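Local coordinates for protein putative adhesin (Parabacteroides distasonis, PDB 3LJY) that is of unknown function but, as a putative lipoprotein adhesin with an all-beta, solenoid-like head domain, probably takes part in cell adhesion, at residues A[58-62]-A[63-67]; A[92-95]-A[96-100]. One frame throughout, in Å; residues are numbered along the deposited sequence. Where two conformers were deposited one is given.

Contact 1. Residues A[58-62]-A[63-67]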
loop_
_atom_site.group_PDB
_atom_site.type_symbol
_atom_site.label_atom_id
_atom_site.label_comp_id
_atom_site.label_asym_id
_atom_site.label_seq_id
_atom_site.Cartn_x
_atom_site.Cartn_y
_atom_site.Cartn_z
ATOM N N ILE A 58 -16.314 12.303 9.898
ATOM C CA ILE A 58 -15.624 11.095 10.350
ATOM C C ILE A 58 -16.656 10.015 10.702
ATOM O O ILE A 58 -17.466 10.234 11.590
ATOM C CB ILE A 58 -14.757 11.394 11.615
ATOM C CG1 ILE A 58 -13.777 12.568 11.342
ATOM C CG2 ILE A 58 -13.983 10.168 12.030
ATOM C CD1 ILE A 58 -13.168 13.222 12.560
ATOM N N GLU A 59 -16.642 8.870 10.015
ATOM C CA GLU A 59 -17.593 7.792 10.310
ATOM C C GLU A 59 -16.870 6.467 10.459
ATOM O O GLU A 59 -15.924 6.209 9.735
ATOM C CB GLU A 59 -18.646 7.672 9.211
ATOM C CG GLU A 59 -19.703 8.788 9.233
ATOM C CD GLU A 59 -20.555 8.843 7.939
ATOM O OE1 GLU A 59 -20.095 8.340 6.882
ATOM O OE2 GLU A 59 -21.687 9.393 7.978
ATOM N N VAL A 60 -17.321 5.652 11.412
ATOM C CA VAL A 60 -17.073 4.201 11.442
ATOM C C VAL A 60 -18.413 3.475 11.291
ATOM O O VAL A 60 -19.286 3.642 12.121
ATOM C CB VAL A 60 -16.374 3.749 12.758
ATOM C CG1 VAL A 60 -16.328 2.223 12.876
ATOM C CG2 VAL A 60 -14.982 4.328 12.869
ATOM N N LYS A 61 -18.555 2.687 10.225
ATOM C CA LYS A 61 -19.757 1.910 9.922
ATOM C C LYS A 61 -19.300 0.498 9.667
ATOM O O LYS A 61 -18.391 0.305 8.883
ATOM C CB LYS A 61 -20.432 2.376 8.627
ATOM C CG LYS A 61 -20.967 3.795 8.558
ATOM C CD LYS A 61 -21.802 3.922 7.245
ATOM C CE LYS A 61 -21.595 5.258 6.501
ATOM N NZ LYS A 61 -21.548 5.022 5.010
ATOM N N ASP A 62 -19.971 -0.481 10.285
ATOM C CA ASP A 62 -19.565 -1.901 10.299
ATOM C C ASP A 62 -18.044 -2.068 10.277
ATOM O O ASP A 62 -17.470 -2.734 9.417
ATOM C CB ASP A 62 -20.231 -2.691 9.165
ATOM C CG ASP A 62 -20.062 -4.210 9.317
ATOM O OD1 ASP A 62 -20.231 -4.754 10.447
ATOM O OD2 ASP A 62 -19.757 -4.853 8.282
ATOM N N ARG A 63 -17.412 -1.416 11.239
ATOM C CA ARG A 63 -15.954 -1.472 11.446
ATOM C C ARG A 63 -15.060 -0.889 10.340
ATOM O O ARG A 63 -13.872 -1.197 10.322
ATOM C CB ARG A 63 -15.527 -2.903 11.843
ATOM C CG ARG A 63 -16.392 -3.426 12.939
ATOM C CD ARG A 63 -15.962 -4.737 13.549
ATOM N NE ARG A 63 -14.701 -4.678 14.297
ATOM C CZ ARG A 63 -13.591 -5.325 13.949
ATOM N NH1 ARG A 63 -13.559 -6.084 12.864
ATOM N NH2 ARG A 63 -12.503 -5.212 14.694
ATOM N N VAL A 64 -15.621 -0.061 9.442
ATOM C CA VAL A 64 -14.848 0.644 8.428
ATOM C C VAL A 64 -14.759 2.146 8.749
ATOM O O VAL A 64 -15.783 2.801 8.869
ATOM C CB VAL A 64 -15.457 0.519 7.006
ATOM C CG1 VAL A 64 -14.588 1.320 5.976
ATOM C CG2 VAL A 64 -15.673 -0.983 6.563
ATOM N N LEU A 65 -13.542 2.696 8.820
ATOM C CA LEU A 65 -13.353 4.156 8.938
ATOM C C LEU A 65 -13.305 4.888 7.575
ATOM O O LEU A 65 -12.517 4.541 6.716
ATOM C CB LEU A 65 -12.062 4.483 9.717
ATOM C CG LEU A 65 -11.693 5.949 9.925
ATOM C CD1 LEU A 65 -12.750 6.696 10.764
ATOM C CD2 LEU A 65 -10.336 6.100 10.529
ATOM N N THR A 66 -14.172 5.882 7.383
ATOM C CA THR A 66 -14.074 6.837 6.272
ATOM C C THR A 66 -14.008 8.280 6.848
ATOM O O THR A 66 -14.697 8.628 7.816
ATOM C CB THR A 66 -15.260 6.689 5.253
ATOM O OG1 THR A 66 -16.506 6.682 5.942
ATOM C CG2 THR A 66 -15.194 5.360 4.484
ATOM N N ILE A 67 -13.112 9.090 6.293
ATOM C CA ILE A 67 -13.008 10.500 6.621
ATOM C C ILE A 67 -13.068 11.287 5.326
ATOM O O ILE A 67 -12.244 11.102 4.429
ATOM C CB ILE A 67 -11.695 10.831 7.367
ATOM C CG1 ILE A 67 -11.569 9.959 8.611
ATOM C CG2 ILE A 67 -11.645 12.295 7.750
ATOM C CD1 ILE A 67 -10.299 10.112 9.281
#
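Glu59 and Thr66 face each other as a hydrogen-bonded antiparallel pair, each flat peptide group giving and taking one bond: Glu59 N reaches Thr66 O at 2.9 Å in an almost straight bond (176° at the hydrogen), and Thr66 N returns one to Glu59 O at 3.0 Å. Leu65 CD1 also lies close to that acceptor, 3.4 Å from Glu59 O. Nearer the turn, Val64 N donates to Lys61 O over 2.8 Å, coming from above the carbonyl plane, and Lys61 N bonds back to Val64 O.

On one face of this pair Ile58, Val60, Leu65 and Ile67 pack together. Leu65 has CG anti to its backbone N (chi1 179°), which sends CD1 across to the partner strand, 3.9 Å from Ile58 CG2 and 3.9 Å from Val60 CG2. Ile58 and Ile67 lie side by side, and this face packs against Val44 of strand 43-49. The other face carries Glu59, Lys61, Val64 and Thr66. There Glu59 CB passes Thr66 OG1 at 4.0 Å, while its carboxylate turns to Asn57 in a weak bond.

Asp62 and Arg63 both have positive phi, making the type I' turn of a beta hairpin with a two-residue loop, whose strand 56-61 is the outermost on one side of a long sheet.

Contact 2. Residues A[92-95]-A[96-100]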
loop_
_atom_site.group_PDB
_atom_site.type_symbol
_atom_site.label_atom_id
_atom_site.label_comp_id
_atom_site.label_asym_id
_atom_site.label_seq_id
_atom_site.Cartn_x
_atom_site.Cartn_y
_atom_site.Cartn_z
ATOM N N ALA A 92 -7.079 -1.828 3.645
ATOM C CA ALA A 92 -7.101 -0.402 3.336
ATOM C C ALA A 92 -7.311 -0.181 1.855
ATOM O O ALA A 92 -6.729 -0.879 1.041
ATOM C CB ALA A 92 -5.808 0.337 3.817
ATOM N N LYS A 93 -8.150 0.793 1.522
ATOM C CA LYS A 93 -8.369 1.206 0.147
ATOM C C LYS A 93 -7.935 2.685 0.079
ATOM O O LYS A 93 -8.390 3.528 0.872
ATOM C CB LYS A 93 -9.834 0.981 -0.295
ATOM C CG LYS A 93 -10.132 -0.427 -0.890
ATOM C CD LYS A 93 -10.916 -1.419 0.026
ATOM C CE LYS A 93 -10.029 -2.245 0.986
ATOM N NZ LYS A 93 -8.966 -3.140 0.362
ATOM N N VAL A 94 -6.998 2.966 -0.830
ATOM C CA VAL A 94 -6.326 4.256 -0.886
ATOM C C VAL A 94 -6.432 4.796 -2.292
ATOM O O VAL A 94 -5.939 4.180 -3.228
ATOM C CB VAL A 94 -4.831 4.185 -0.407
ATOM C CG1 VAL A 94 -4.262 5.562 -0.311
ATOM C CG2 VAL A 94 -4.718 3.474 0.958
ATOM N N SER A 95 -7.116 5.928 -2.437
ATOM C CA SER A 95 -7.364 6.575 -3.734
ATOM C C SER A 95 -7.131 8.088 -3.672
ATOM O O SER A 95 -6.763 8.638 -2.632
ATOM C CB SER A 95 -8.799 6.292 -4.221
ATOM O OG SER A 95 -9.547 5.534 -3.286
ATOM N N GLY A 96 -7.374 8.769 -4.786
ATOM C CA GLY A 96 -7.196 10.216 -4.847
ATOM C C GLY A 96 -5.709 10.433 -4.858
ATOM O O GLY A 96 -4.962 9.694 -5.487
ATOM N N ASN A 97 -5.252 11.430 -4.157
ATOM C CA ASN A 97 -3.824 11.599 -4.052
ATOM C C ASN A 97 -3.398 11.353 -2.633
ATOM O O ASN A 97 -2.573 12.092 -2.098
ATOM C CB ASN A 97 -3.461 13.007 -4.557
ATOM C CG ASN A 97 -2.394 12.964 -5.606
ATOM O OD1 ASN A 97 -1.310 12.400 -5.390
ATOM N ND2 ASN A 97 -2.697 13.511 -6.767
ATOM N N ALA A 98 -4.006 10.348 -1.998
ATOM C CA ALA A 98 -3.834 10.148 -0.562
ATOM C C ALA A 98 -2.436 9.613 -0.309
ATOM O O ALA A 98 -1.863 8.965 -1.172
ATOM C CB ALA A 98 -4.876 9.214 -0.011
ATOM N N ASN A 99 -1.894 9.944 0.868
ATOM C CA ASN A 99 -0.615 9.420 1.347
ATOM C C ASN A 99 -0.915 8.643 2.625
ATOM O O ASN A 99 -1.158 9.247 3.703
ATOM C CB ASN A 99 0.366 10.566 1.582
ATOM C CG ASN A 99 1.737 10.100 1.975
ATOM O OD1 ASN A 99 2.080 8.931 1.866
ATOM N ND2 ASN A 99 2.546 11.027 2.442
ATOM N N PHE A 100 -0.966 7.316 2.487
ATOM C CA PHE A 100 -1.362 6.448 3.572
ATOM C C PHE A 100 -0.118 5.885 4.271
ATOM O O PHE A 100 0.692 5.231 3.660
ATOM C CB PHE A 100 -2.270 5.333 3.053
ATOM C CG PHE A 100 -2.755 4.390 4.136
ATOM C CD1 PHE A 100 -3.681 4.804 5.072
ATOM C CD2 PHE A 100 -2.283 3.111 4.216
ATOM C CE1 PHE A 100 -4.123 3.956 6.074
ATOM C CE2 PHE A 100 -2.720 2.252 5.215
ATOM C CZ PHE A 100 -3.637 2.679 6.151
#
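Val94 turns toward both Ala98 and Phe100, and its torsion gives CG1 to Ala98 and both methyls to Phe100 CB. With chi1 at -172°, CG1 lies anti to the backbone N and reaches Ala98 CB at 3.7 Å and Phe100 CB at 3.9 Å, while CG2, beside the N, comes to 3.7 Å from Phe100 CB. The side chains of Val94 and Phe100 cross at about a right angle. Phe100 CG is opposite its own N (chi1 -179°), which carries the ring toward strand 91-94. Val94 CG2 sits near the CG end of that ring, and Ala92 CB near its far end, 3.9 Å from Phe100 CE2; both methyls approach obliquely.

The chain turns between these residues. Gly96 takes a positive phi (73°), and a weak bond closes the turn, Ala98 N to Ser95 O at 3.3 Å. The methyl of Ala98 presses on the same acceptor, with Ala98 CB 3.3 Å from Ser95 O.

Polar atoms at the corner find partners in neighbouring loops and strands: Ser119 OG makes weak bonds to Val94 O and Gly96 O, and Ser95 OG one to Val27 O. Inside, Val94 also touches Val121, and Ala98 touches Val27. Side chain to side chain, the two arms of the corner therefore meet by apolar contacts alone, with one weak backbone bond and the positive phi of Gly96 making the turn.

Contacts 1 and 2 follow one another along the chain and do not touch: their centres are about 15 Å apart and their nearest atoms about 7 Å. They share a sheet, in which strand 24-27 runs between strand 64-69 of the hairpin and strand 91-94 of the corner. It bonds through its backbone to both, to Leu65 on one side and Lys93 on the other, and Lys26 is touched by Val64, Thr66 and Lys93. The centre of contact 1 is about 19 Å from the centre of the chain, that of contact 2 about 8 Å. The corner leads into strand 99-102 of another layer, consistent with a beta-solenoid whose parallel coils begin beside an antiparallel edge.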